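Local coordinates for adenylate kinase (Desulfovibrio gigas, PDB 2XB4), which probably catalyses the reversible transfer of a phosphate group between ATP and AMP to give two ADP, in a form that binds a zinc ion, at residues I3-F6 with G12-T15; F35-G40 with L72-K77; I63-V68 with D83-N88; K94-L99 with M104-V109; G125-K130 with D163-G168. One frame throughout, in Å; residues are numbered along the deposited sequence.

Interaction 1: I3-F6 with G12-T15; sequences ILIF and GKGT. With SRT (S,R meso-tartaric acid), chain C.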
# COMPACT_ATOMS: atom_id res chain seq x y z
N ILE A 3 -16.14 18.48 26.68
CA ILE A 3 -14.88 19.03 26.11
C ILE A 3 -14.93 19.09 24.56
O ILE A 3 -15.45 18.12 23.96
CB ILE A 3 -13.71 18.10 26.52
CG1 ILE A 3 -13.68 17.99 28.05
CG2 ILE A 3 -12.38 18.62 25.91
CD1 ILE A 3 -12.54 17.06 28.66
N LEU A 4 -14.45 20.20 23.92
CA LEU A 4 -14.25 20.29 22.45
C LEU A 4 -12.73 20.17 22.28
O LEU A 4 -12.02 20.76 23.09
CB LEU A 4 -14.58 21.71 21.88
CG LEU A 4 -16.04 21.96 21.56
CD1 LEU A 4 -16.71 22.13 22.89
CD2 LEU A 4 -16.17 23.23 20.74
N ILE A 5 -12.24 19.39 21.34
CA ILE A 5 -10.80 19.34 21.09
C ILE A 5 -10.50 19.77 19.65
O ILE A 5 -11.20 19.35 18.69
CB ILE A 5 -10.22 17.92 21.43
CG1 ILE A 5 -8.67 17.87 21.33
CG2 ILE A 5 -10.90 16.81 20.58
CD1 ILE A 5 -8.11 16.58 22.07
N PHE A 6 -9.47 20.61 19.49
CA PHE A 6 -9.02 21.00 18.16
C PHE A 6 -7.52 20.62 17.94
O PHE A 6 -6.65 20.87 18.81
CB PHE A 6 -9.13 22.54 17.98
CG PHE A 6 -10.55 23.10 18.05
CD1 PHE A 6 -11.34 23.18 16.89
CD2 PHE A 6 -11.09 23.49 19.27
CE1 PHE A 6 -12.66 23.76 16.92
CE2 PHE A 6 -12.39 24.01 19.36
CZ PHE A 6 -13.20 24.16 18.22
N GLY A 12 -1.11 14.46 16.73
CA GLY A 12 -1.33 13.39 17.76
C GLY A 12 -2.67 13.56 18.50
O GLY A 12 -2.85 13.03 19.59
N LYS A 13 -3.60 14.27 17.86
CA LYS A 13 -4.87 14.68 18.46
C LYS A 13 -5.74 13.44 18.95
O LYS A 13 -6.40 13.51 20.00
CB LYS A 13 -5.68 15.49 17.43
CG LYS A 13 -6.95 15.98 18.03
CD LYS A 13 -7.69 16.95 17.20
CE LYS A 13 -7.81 16.48 15.76
NZ LYS A 13 -9.04 15.73 15.53
N GLY A 14 -5.80 12.36 18.14
CA GLY A 14 -6.61 11.16 18.49
C GLY A 14 -6.06 10.47 19.72
O GLY A 14 -6.79 10.07 20.65
N THR A 15 -4.75 10.34 19.75
CA THR A 15 -4.07 9.76 20.89
C THR A 15 -4.37 10.49 22.18
O THR A 15 -4.68 9.85 23.20
CB THR A 15 -2.56 9.72 20.66
OG1 THR A 15 -2.32 9.00 19.46
CG2 THR A 15 -1.87 8.97 21.82
O1 SRT C . -0.90 12.89 13.92
O11 SRT C . -2.18 11.55 15.23
C1 SRT C . -1.99 12.37 14.29
C2 SRT C . -3.09 13.07 13.62
O2 SRT C . -3.11 13.15 12.21
C3 SRT C . -4.27 13.45 14.45
O3 SRT C . -3.60 14.70 14.75
C4 SRT C . -5.47 13.74 13.64
O4 SRT C . -6.22 12.78 13.40
O41 SRT C . -5.65 14.90 13.27
O HOH W 1 -10.57 17.86 16.42

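Interaction 2: F35-G40 with L72-K77; sequences FREHIG and LESKGK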
# COMPACT_ATOMS: atom_id res chain seq x y z
N PHE A 35 -22.56 11.05 11.59
CA PHE A 35 -23.27 10.71 10.33
C PHE A 35 -23.67 9.25 10.28
O PHE A 35 -24.80 8.93 9.92
CB PHE A 35 -22.47 11.14 9.07
CG PHE A 35 -22.51 12.69 8.78
CD1 PHE A 35 -22.57 13.64 9.82
CD2 PHE A 35 -22.41 13.18 7.43
CE1 PHE A 35 -22.58 15.05 9.57
CE2 PHE A 35 -22.40 14.62 7.15
CZ PHE A 35 -22.51 15.54 8.24
N ARG A 36 -22.78 8.32 10.59
CA ARG A 36 -23.20 6.92 10.60
C ARG A 36 -24.41 6.62 11.50
O ARG A 36 -25.27 5.82 11.12
CB ARG A 36 -22.04 5.97 10.95
CG ARG A 36 -21.10 5.69 9.80
CD ARG A 36 -20.13 4.56 10.20
NE ARG A 36 -19.42 4.87 11.44
CZ ARG A 36 -18.35 5.69 11.54
NH1 ARG A 36 -17.87 6.35 10.48
NH2 ARG A 36 -17.76 5.86 12.70
N GLU A 37 -24.45 7.18 12.71
CA GLU A 37 -25.65 7.09 13.55
C GLU A 37 -26.92 7.66 12.83
O GLU A 37 -28.00 7.09 12.89
CB GLU A 37 -25.44 7.86 14.90
CG GLU A 37 -26.79 8.10 15.71
CD GLU A 37 -26.66 8.89 17.06
OE1 GLU A 37 -25.52 9.07 17.50
OE2 GLU A 37 -27.67 9.34 17.66
N HIS A 38 -26.82 8.82 12.22
CA HIS A 38 -28.04 9.46 11.70
C HIS A 38 -28.36 9.06 10.22
O HIS A 38 -29.51 8.72 9.86
CB HIS A 38 -27.84 10.91 11.78
CG HIS A 38 -28.02 11.48 13.15
ND1 HIS A 38 -29.23 11.92 13.60
CD2 HIS A 38 -27.13 11.73 14.12
CE1 HIS A 38 -29.09 12.44 14.80
NE2 HIS A 38 -27.81 12.37 15.12
N ILE A 39 -27.33 9.15 9.36
CA ILE A 39 -27.49 8.80 7.91
C ILE A 39 -27.73 7.28 7.75
O ILE A 39 -28.76 6.86 7.17
CB ILE A 39 -26.34 9.36 6.96
CG1 ILE A 39 -26.47 10.85 6.76
CG2 ILE A 39 -26.39 8.77 5.53
CD1 ILE A 39 -25.83 11.66 7.78
N GLY A 40 -26.84 6.49 8.34
CA GLY A 40 -27.00 5.07 8.43
C GLY A 40 -28.23 4.63 9.25
O GLY A 40 -28.99 3.78 8.80
N LEU A 72 -25.00 14.21 20.98
CA LEU A 72 -24.49 14.64 22.30
C LEU A 72 -25.46 14.31 23.44
O LEU A 72 -25.05 13.88 24.52
CB LEU A 72 -24.18 16.12 22.26
CG LEU A 72 -23.04 16.59 21.38
CD1 LEU A 72 -22.97 18.17 21.47
CD2 LEU A 72 -21.63 15.91 21.67
N GLU A 73 -26.76 14.49 23.17
CA GLU A 73 -27.84 14.17 24.13
C GLU A 73 -27.98 12.69 24.39
O GLU A 73 -28.30 12.27 25.51
CB GLU A 73 -29.18 14.65 23.63
CG GLU A 73 -29.34 16.10 23.82
CD GLU A 73 -30.68 16.62 23.29
OE1 GLU A 73 -31.22 16.06 22.29
OE2 GLU A 73 -31.18 17.59 23.92
N SER A 74 -27.77 11.93 23.34
CA SER A 74 -28.02 10.50 23.32
C SER A 74 -26.76 9.70 23.82
O SER A 74 -26.86 8.91 24.76
CB SER A 74 -28.38 10.15 21.87
OG SER A 74 -28.19 8.79 21.61
N LYS A 75 -25.61 9.90 23.20
CA LYS A 75 -24.37 9.17 23.54
C LYS A 75 -23.57 9.89 24.63
O LYS A 75 -22.76 9.27 25.33
CB LYS A 75 -23.47 8.96 22.31
CG LYS A 75 -24.03 8.12 21.18
CD LYS A 75 -24.26 6.67 21.61
CE LYS A 75 -24.95 5.82 20.50
NZ LYS A 75 -25.79 6.67 19.57
N GLY A 76 -23.77 11.19 24.77
CA GLY A 76 -22.93 11.99 25.68
C GLY A 76 -23.57 12.40 26.98
O GLY A 76 -23.07 13.34 27.65
N LYS A 77 -24.64 11.72 27.41
CA LYS A 77 -25.27 12.15 28.69
C LYS A 77 -24.36 12.08 29.92
O LYS A 77 -24.59 12.81 30.86
CB LYS A 77 -26.67 11.53 28.96
CG LYS A 77 -26.85 10.16 28.38
CD LYS A 77 -28.06 9.42 28.98
CE LYS A 77 -27.72 7.93 29.27
NZ LYS A 77 -28.52 6.91 28.46

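Interaction 3: I63-V68 with D83-N88; sequences ITIPMV and DGFPRN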
# COMPACT_ATOMS: atom_id res chain seq x y z
N ILE A 63 -29.07 21.31 9.39
CA ILE A 63 -29.36 19.92 9.62
C ILE A 63 -28.20 19.29 10.42
O ILE A 63 -28.44 18.49 11.33
CB ILE A 63 -29.57 19.16 8.27
CG1 ILE A 63 -30.87 19.66 7.58
CG2 ILE A 63 -29.67 17.69 8.53
CD1 ILE A 63 -31.05 19.06 6.18
N THR A 64 -26.97 19.62 10.09
CA THR A 64 -25.80 19.08 10.77
C THR A 64 -25.77 19.46 12.29
O THR A 64 -25.52 18.60 13.14
CB THR A 64 -24.54 19.63 10.08
OG1 THR A 64 -24.46 19.06 8.75
CG2 THR A 64 -23.32 19.18 10.86
N ILE A 65 -26.06 20.71 12.62
CA ILE A 65 -25.96 21.15 14.02
C ILE A 65 -27.00 20.37 14.84
O ILE A 65 -26.63 19.77 15.83
CB ILE A 65 -26.21 22.66 14.16
CG1 ILE A 65 -25.06 23.46 13.49
CG2 ILE A 65 -26.32 23.05 15.66
CD1 ILE A 65 -23.78 23.31 14.13
N PRO A 66 -28.29 20.30 14.39
CA PRO A 66 -29.22 19.43 15.17
C PRO A 66 -28.78 17.96 15.27
O PRO A 66 -29.01 17.32 16.31
CB PRO A 66 -30.55 19.55 14.43
CG PRO A 66 -30.48 20.75 13.58
CD PRO A 66 -29.02 21.22 13.46
N MET A 67 -28.19 17.42 14.22
CA MET A 67 -27.61 16.08 14.35
C MET A 67 -26.59 15.96 15.44
O MET A 67 -26.64 14.96 16.20
CB MET A 67 -26.94 15.64 13.04
CG MET A 67 -27.95 15.35 12.02
SD MET A 67 -27.27 14.64 10.43
CE MET A 67 -28.48 13.49 10.05
N VAL A 68 -25.62 16.89 15.45
CA VAL A 68 -24.61 16.87 16.47
C VAL A 68 -25.28 16.92 17.85
O VAL A 68 -24.98 16.11 18.76
CB VAL A 68 -23.57 18.04 16.28
CG1 VAL A 68 -22.68 18.12 17.54
CG2 VAL A 68 -22.79 17.84 14.95
N ASP A 83 -14.83 15.91 18.70
CA ASP A 83 -13.57 15.92 18.01
C ASP A 83 -13.92 16.03 16.52
O ASP A 83 -14.58 15.17 15.98
CB ASP A 83 -12.92 14.59 18.39
CG ASP A 83 -11.63 14.33 17.70
OD1 ASP A 83 -11.24 15.14 16.85
OD2 ASP A 83 -10.97 13.30 18.03
N GLY A 84 -13.45 17.06 15.85
CA GLY A 84 -13.47 17.15 14.41
C GLY A 84 -14.57 18.06 13.89
O GLY A 84 -14.68 18.30 12.68
N PHE A 85 -15.39 18.55 14.82
CA PHE A 85 -16.46 19.51 14.49
C PHE A 85 -16.46 20.49 15.66
O PHE A 85 -16.43 20.03 16.81
CB PHE A 85 -17.82 18.80 14.37
CG PHE A 85 -18.88 19.66 13.95
CD1 PHE A 85 -19.49 20.45 14.88
CD2 PHE A 85 -19.25 19.78 12.61
CE1 PHE A 85 -20.48 21.30 14.53
CE2 PHE A 85 -20.26 20.67 12.21
CZ PHE A 85 -20.90 21.44 13.17
N PRO A 86 -16.51 21.83 15.41
CA PRO A 86 -16.74 22.53 14.14
C PRO A 86 -15.44 22.70 13.35
O PRO A 86 -14.34 22.69 13.94
CB PRO A 86 -17.31 23.89 14.59
CG PRO A 86 -16.63 24.09 15.96
CD PRO A 86 -16.47 22.76 16.57
N ARG A 87 -15.56 22.95 12.07
CA ARG A 87 -14.36 23.21 11.27
C ARG A 87 -14.21 24.68 10.83
O ARG A 87 -13.13 25.10 10.31
CB ARG A 87 -14.38 22.35 9.99
CG ARG A 87 -14.16 20.82 10.29
CD ARG A 87 -14.14 20.17 8.88
NE ARG A 87 -12.75 19.91 8.42
CZ ARG A 87 -12.43 19.71 7.11
NH1 ARG A 87 -13.42 19.80 6.17
NH2 ARG A 87 -11.17 19.40 6.74
N ASN A 88 -15.29 25.44 10.94
CA ASN A 88 -15.20 26.84 10.50
C ASN A 88 -16.02 27.70 11.48
O ASN A 88 -16.71 27.16 12.38
CB ASN A 88 -15.66 26.97 9.00
CG ASN A 88 -17.15 26.52 8.76
OD1 ASN A 88 -18.03 26.80 9.55
ND2 ASN A 88 -17.41 25.83 7.63

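Interaction 4: K94-L99 with M104-V109; sequences KLFEAL and MKINFV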
# COMPACT_ATOMS: atom_id res chain seq x y z
N LYS A 94 -22.92 28.62 15.25
CA LYS A 94 -24.26 27.89 15.25
C LYS A 94 -24.25 26.82 16.33
O LYS A 94 -25.29 26.62 17.06
CB LYS A 94 -24.60 27.30 13.87
CG LYS A 94 -24.93 28.47 12.92
CD LYS A 94 -25.09 27.93 11.45
CE LYS A 94 -26.01 28.91 10.66
NZ LYS A 94 -25.66 28.71 9.24
N LEU A 95 -23.10 26.15 16.48
CA LEU A 95 -22.99 25.12 17.53
C LEU A 95 -23.11 25.73 18.95
O LEU A 95 -23.84 25.23 19.80
CB LEU A 95 -21.67 24.34 17.43
CG LEU A 95 -21.32 23.29 18.54
CD1 LEU A 95 -22.31 22.09 18.40
CD2 LEU A 95 -19.92 22.72 18.33
N PHE A 96 -22.38 26.81 19.19
CA PHE A 96 -22.50 27.47 20.47
C PHE A 96 -23.98 27.88 20.79
O PHE A 96 -24.48 27.64 21.90
CB PHE A 96 -21.59 28.69 20.51
CG PHE A 96 -21.68 29.40 21.82
CD1 PHE A 96 -21.23 28.77 23.00
CD2 PHE A 96 -22.27 30.66 21.89
CE1 PHE A 96 -21.39 29.46 24.26
CE2 PHE A 96 -22.39 31.34 23.17
CZ PHE A 96 -21.91 30.70 24.31
N GLU A 97 -24.70 28.46 19.82
CA GLU A 97 -26.08 28.90 20.07
C GLU A 97 -27.00 27.70 20.31
O GLU A 97 -27.88 27.73 21.18
CB GLU A 97 -26.56 29.70 18.87
CG GLU A 97 -25.78 31.01 18.76
CD GLU A 97 -25.90 31.75 17.42
OE1 GLU A 97 -26.46 31.21 16.42
OE2 GLU A 97 -25.36 32.88 17.35
N ALA A 98 -26.70 26.60 19.61
CA ALA A 98 -27.52 25.36 19.76
C ALA A 98 -27.29 24.71 21.14
O ALA A 98 -28.24 24.17 21.78
CB ALA A 98 -27.23 24.36 18.60
N LEU A 99 -26.04 24.70 21.59
CA LEU A 99 -25.72 24.20 22.92
C LEU A 99 -26.38 25.08 24.03
O LEU A 99 -26.96 24.57 24.97
CB LEU A 99 -24.20 24.20 23.12
CG LEU A 99 -23.35 23.13 22.36
CD1 LEU A 99 -21.91 23.54 22.58
CD2 LEU A 99 -23.60 21.66 22.91
N MET A 104 -26.71 22.96 27.48
CA MET A 104 -25.58 22.05 27.56
C MET A 104 -24.29 22.90 27.66
O MET A 104 -23.99 23.71 26.77
CB MET A 104 -25.63 21.21 26.27
CG MET A 104 -24.98 19.85 26.34
SD MET A 104 -25.29 19.04 24.73
CE MET A 104 -27.07 18.70 24.80
N LYS A 105 -23.54 22.72 28.73
CA LYS A 105 -22.39 23.59 29.05
C LYS A 105 -21.09 23.01 28.59
O LYS A 105 -20.82 21.82 28.75
CB LYS A 105 -22.29 23.88 30.57
CG LYS A 105 -23.33 24.89 31.07
CD LYS A 105 -23.23 26.28 30.34
CE LYS A 105 -23.35 27.51 31.23
NZ LYS A 105 -24.82 27.81 31.44
N ILE A 106 -20.27 23.86 28.02
CA ILE A 106 -18.86 23.50 27.72
C ILE A 106 -18.03 23.72 29.00
O ILE A 106 -18.19 24.76 29.69
CB ILE A 106 -18.28 24.42 26.64
CG1 ILE A 106 -18.98 24.21 25.29
CG2 ILE A 106 -16.75 24.15 26.46
CD1 ILE A 106 -18.88 25.54 24.37
N ASN A 107 -17.15 22.76 29.31
CA ASN A 107 -16.31 22.84 30.51
C ASN A 107 -14.87 23.11 30.13
O ASN A 107 -14.19 23.83 30.84
CB ASN A 107 -16.40 21.56 31.37
CG ASN A 107 -17.82 21.31 31.88
OD1 ASN A 107 -18.34 22.08 32.67
ND2 ASN A 107 -18.48 20.30 31.35
N PHE A 108 -14.39 22.55 29.02
CA PHE A 108 -13.04 22.74 28.59
C PHE A 108 -12.97 22.79 27.07
O PHE A 108 -13.68 22.05 26.39
CB PHE A 108 -12.16 21.57 29.07
CG PHE A 108 -12.01 21.50 30.60
CD1 PHE A 108 -12.85 20.68 31.38
CD2 PHE A 108 -11.04 22.27 31.25
CE1 PHE A 108 -12.71 20.62 32.78
CE2 PHE A 108 -10.91 22.24 32.69
CZ PHE A 108 -11.74 21.41 33.45
N VAL A 109 -12.01 23.54 26.55
CA VAL A 109 -11.74 23.43 25.11
C VAL A 109 -10.25 23.20 25.05
O VAL A 109 -9.46 23.98 25.66
CB VAL A 109 -12.13 24.75 24.31
CG1 VAL A 109 -11.56 24.74 22.86
CG2 VAL A 109 -13.60 24.92 24.33

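Interaction 5: G125-K130 with D163-G168; sequences GRRICK and DDQDEG. With ZN (zinc ion), chain B; SRT (S,R meso-tartaric acid), chain C.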
# COMPACT_ATOMS: atom_id res chain seq x y z
N GLY A 125 7.01 12.19 7.54
CA GLY A 125 8.19 11.50 8.14
C GLY A 125 7.88 10.11 8.70
O GLY A 125 8.80 9.30 9.03
N ARG A 126 6.60 9.75 8.79
CA ARG A 126 6.25 8.43 9.35
C ARG A 126 6.81 7.28 8.49
O ARG A 126 6.70 7.33 7.24
CB ARG A 126 4.73 8.27 9.35
CG ARG A 126 3.90 9.29 10.27
CD ARG A 126 2.40 9.29 9.89
NE ARG A 126 1.67 10.12 10.85
CZ ARG A 126 0.44 10.61 10.64
NH1 ARG A 126 -0.19 10.32 9.50
NH2 ARG A 126 -0.15 11.39 11.58
N ARG A 127 7.33 6.25 9.12
CA ARG A 127 7.87 5.04 8.41
C ARG A 127 7.25 3.86 9.11
O ARG A 127 7.19 3.86 10.34
CB ARG A 127 9.40 4.95 8.50
CG ARG A 127 10.07 6.12 7.62
CD ARG A 127 9.76 5.98 6.08
NE ARG A 127 10.41 7.03 5.28
CZ ARG A 127 9.92 8.25 5.02
NH1 ARG A 127 8.74 8.65 5.53
NH2 ARG A 127 10.65 9.11 4.29
N ILE A 128 6.68 2.91 8.34
CA ILE A 128 5.96 1.79 8.96
C ILE A 128 6.87 0.58 8.93
O ILE A 128 7.45 0.26 7.89
CB ILE A 128 4.71 1.43 8.14
CG1 ILE A 128 3.82 2.63 7.91
CG2 ILE A 128 3.89 0.27 8.86
CD1 ILE A 128 3.79 3.61 9.10
N CYS A 129 6.98 -0.11 10.08
CA CYS A 129 7.71 -1.35 10.16
C CYS A 129 6.96 -2.53 9.53
O CYS A 129 5.78 -2.79 9.86
CB CYS A 129 8.01 -1.64 11.66
SG CYS A 129 8.86 -3.26 11.99
N LYS A 130 7.65 -3.27 8.68
CA LYS A 130 7.09 -4.46 8.04
C LYS A 130 6.71 -5.53 9.04
O LYS A 130 5.71 -6.23 8.85
CB LYS A 130 8.10 -5.03 7.03
CG LYS A 130 7.39 -5.83 5.92
CD LYS A 130 8.31 -6.35 4.74
CE LYS A 130 9.27 -7.51 5.16
NZ LYS A 130 9.05 -8.84 4.42
N ASP A 163 -0.44 7.74 1.35
CA ASP A 163 -1.30 8.86 1.80
C ASP A 163 -0.52 9.86 2.67
O ASP A 163 -0.88 11.06 2.71
CB ASP A 163 -2.48 8.37 2.70
CG ASP A 163 -3.66 7.71 1.88
OD1 ASP A 163 -3.77 7.92 0.62
OD2 ASP A 163 -4.48 6.96 2.50
N ASP A 164 0.48 9.38 3.41
CA ASP A 164 1.35 10.25 4.20
C ASP A 164 2.28 11.10 3.30
O ASP A 164 2.76 12.14 3.76
CB ASP A 164 2.26 9.51 5.13
CG ASP A 164 1.52 8.79 6.30
OD1 ASP A 164 0.43 9.23 6.76
OD2 ASP A 164 2.09 7.81 6.78
N GLN A 165 2.54 10.65 2.07
CA GLN A 165 3.35 11.37 1.11
C GLN A 165 2.57 12.22 0.12
O GLN A 165 3.15 12.88 -0.77
CB GLN A 165 4.26 10.40 0.32
CG GLN A 165 5.03 9.41 1.22
CD GLN A 165 5.81 10.13 2.34
OE1 GLN A 165 6.50 11.11 2.08
NE2 GLN A 165 5.71 9.63 3.57
N ASP A 166 1.26 12.31 0.29
CA ASP A 166 0.42 13.01 -0.69
C ASP A 166 0.35 14.51 -0.25
O ASP A 166 -0.53 14.93 0.56
CB ASP A 166 -0.97 12.40 -0.73
CG ASP A 166 -1.90 13.06 -1.74
OD1 ASP A 166 -1.62 14.20 -2.30
OD2 ASP A 166 -2.97 12.44 -1.93
N GLU A 167 1.30 15.30 -0.73
CA GLU A 167 1.40 16.69 -0.24
C GLU A 167 0.22 17.56 -0.66
O GLU A 167 -0.13 18.46 0.06
CB GLU A 167 2.68 17.40 -0.72
CG GLU A 167 3.90 16.62 -0.35
CD GLU A 167 5.21 17.34 -0.73
OE1 GLU A 167 6.01 16.79 -1.53
OE2 GLU A 167 5.41 18.44 -0.22
N GLY A 168 -0.37 17.32 -1.82
CA GLY A 168 -1.54 18.14 -2.22
C GLY A 168 -2.67 17.88 -1.22
O GLY A 168 -3.35 18.80 -0.82
ZN ZN B . 9.72 -2.97 14.11
O1 SRT C . -0.90 12.89 13.92
O11 SRT C . -2.18 11.55 15.23
C1 SRT C . -1.99 12.37 14.29
C2 SRT C . -3.09 13.07 13.62
O2 SRT C . -3.11 13.15 12.21
C3 SRT C . -4.27 13.45 14.45
O3 SRT C . -3.60 14.70 14.75
C4 SRT C . -5.47 13.74 13.64
O4 SRT C . -6.22 12.78 13.40
O41 SRT C . -5.65 14.90 13.27
O HOH W 2 4.56 7.30 5.63
O HOH W 3 9.10 11.32 3.18

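Interaction 1: I3-F6 with G12-T15
Lys13 NZ is held by two partners. One is a water at 2.8 Å from Lys13 NZ, which donates a hydrogen to Ile5 O. The other is the carboxylate of Asp83 on strand 80-83, in a salt bridge. This is the P-loop of a P-loop NTPase fold. Strand 2-6 leads into the glycine-rich loop, and Gly12 stands at the N-cap of helix 13-24. No direct hydrogen bond joins the two segments; the remaining contact is van der Waals, between the lysine methylenes, Ile5 and the strand backbone. The nearly straight start of the lysine chain (chi1 -177°, chi2 170°) takes Lys13 CD to 3.7 Å from Phe6 C. Bends at chi3 and chi4 turn CE and NZ toward the water and Asp83. Ile5 and Lys13 run alongside each other, pointing opposite ways, with Ile5 CG1 4.2 Å from Lys13 CG. Tartaric acid O3 accepts a hydrogen bond from Lys13 N at 3.1 Å, and its O1 a weak one from Gly12 N. Gly10 N of the same chain and Asn132 ND2 of the second subunit also hydrogen-bond to it. Residues 10-15 are predicted to bind ATP. Ile5 CD1 lies 4.1 Å from Lys13 O.

Interaction 2: F35-G40 with L72-K77
Glu37 and Lys75 form the one charged link between these two helical segments. The salt bridge runs from Glu37 OE1 to Lys75 NZ at 3.2 Å, and the hydrogen bond within it is weak. The amine favours one oxygen: Glu37 OE2 is 3.8 Å from Lys75 NZ. The two side chains reach toward each other from the facing helices. They need their length, because Glu37 CA and Lys75 CA are 10.3 Å apart. Glu37 leaves its helix with CG anti to the backbone N (chi1 166°) and stays extended beyond it, which carries the carboxylate far out. Lys75 instead bends at chi2 (-65°) and again at chi4, and these bends turn the end of its chain and NZ to Glu37 OE1.

Two weaker polar approaches are made to the carboxylate. Ser74 OG is near, 4.0 Å from Glu37 OE2, and not hydrogen-bonded to it. Thr71 OG1 makes a weak hydrogen bond to Glu37 OE1, giving that oxygen a second partner.

The contact is small and lies at the surface. Helix 31-40 belongs to the predicted NMP-binding region, whose domain moves during catalysis, and Arg36 on it is predicted to bind AMP. Helix 61-75 follows that region in the chain. Next to the salt bridge, His38 joins the same two helices by weak bonds from NE2 to Met67 O and Thr71 OG1. Lys75 and Leu72 also rest on Ile29 of the edge strand 27-30, so the end of helix 61-75 touches both helix 31-40, through the salt bridge, and the edge strand.

Interaction 3: I63-V68 with D83-N88
Val68 places a methyl over the ring of Phe85. Its CG2 is 4.2 Å from the ring centroid and 12° off the ring normal, a CH-pi contact close to the middle of the face. The opposite face is taken by Pro86 CB, which lies 4.0 Å above the ring plane and is offset toward the rim. The ring is thus held between the helix and the proline that follows it in the chain.

Ile65 comes in at the edge, near the ring plane, and its side chain crosses that of Phe85 at about a right angle. The touching atom is the tip methyl: Ile65 CD1 is 3.6 Å from Phe85 CZ. Thr64 approaches obliquely, with CG2 3.7 Å from Phe85 CE2. Its methyl does the touching, while Thr64 OG1 turns to a weak hydrogen bond with Pro60 O.

Phe85 lies in the Asp-Gly-Phe-Pro-Arg core (Asp83 to Arg87) of the adenylate kinase signature, which ends at Gln91. Gly84 to Arg87 and Gln91 are predicted to bind AMP. The peptide bond before Pro86 is cis. Phe85 has CG anti to the backbone N (chi1 -176°), and from this loop its ring reaches across to helix 61-75.

That helix is kinked at Pro66, whose ring nitrogen has no hydrogen to give to the turn before. Thr64 also packs on Phe35, and Val68 on Ile34.

Interaction 4: K94-L99 with M104-V109
Phe96 offers the edge of its ring to Ile106. Ile106 CD1 lies near the ring plane, 4.2 Å from Phe96 CD1, and no atom of 104-109 lies over either ring face. The contact joins the second half of helix 89-101 to the chain that enters strand 108-113. The helix is the connection of a beta-alpha-beta crossover in the parallel sheet, which leads from strand 80-83 past strand 2-6 to strand 108-113.

Leu99 does most of the touching, and its two methyls have different partners. CD1 meets Ile106, 4.0 Å from Ile106 CD1, with the side chains crossing at about a right angle. CD2 meets the thioether, 3.6 Å from Met104 SD. Met104 starts from a CB turned to the helix, and chi3 (-70°) sets its CE, which lies farther from Leu99 CD2 than the sulfur does.

Around the contact, Tyr191 of helix 184-192 packs on Ile106, and Leu72 of helix 61-75 on Leu99.

One hydrogen bond ties the backbones where the chain turns back. Met104 N donates to Leu99 O at 3.0 Å.

Interaction 5: G125-K130 with D163-G168
Arg126 meets Asp164 in an uncommon way: Asp164 OD1 is approached from above the carboxylate plane, 43° out of it. The salt bridge from Arg126 NH1 to Asp164 OD1 measures 3.0 Å. On the arginine side the oxygen lies at the guanidinium edge, and the two planes are 67° apart. At the other side of the guanidinium, still near its plane, the tartaric acid O1 is 2.9 Å from Arg126 NH2. Arg126 is predicted to bind ATP. The extended chain, from CG to NE, carries its guanidinium to the ligand. Asp164 OD2 has its own salt bridge to Arg161, predicted to bind AMP, so this carboxylate joins two arginines.

Two waters also bridge the segments. One molecule donates to Arg126 O at 2.7 Å and to Asp164 OD2 at 2.8 Å. A second bridges Arg127 NH2 and Gln165 OE1. Arg127 NH1 and Gln165 NE2 are 3.7 Å apart and do not bond each other; both donate to Met124 O, and Arg127 NH1 also to Arg126 O.

Cys129 binds zinc through SG at 2.3 Å, together with His135, Cys151 and Cys154. Strand 128-129 pairs antiparallel with strand 158-159 beside this site. The contact probably links the start of the LID, after helix 116-124, with its return toward helix 167-177. Asp164 packs on Ile123 of helix 116-124.

Interactions 1 and 5 share the tartaric acid, which they reach from the P-loop and from Arg126. Their centres are 21 Å apart, with nearest atoms about 6 Å apart. Interaction 1 touches interaction 3 through the salt bridge from Lys13 NZ to Asp83 OD1, 2.6 Å, which links the P-loop, predicted to bind ATP, to the predicted AMP-binding loop. Interactions 2 and 3 share helix 61-75, and their centres are 11 Å apart. Interaction 4 packs on interaction 3, where Ile65 meets Leu95 and Ala98, and its strand neighbours that of interaction 1 in the sheet. Interaction 5 touches none of the others directly; its centre is 36 Å from that of interaction 4.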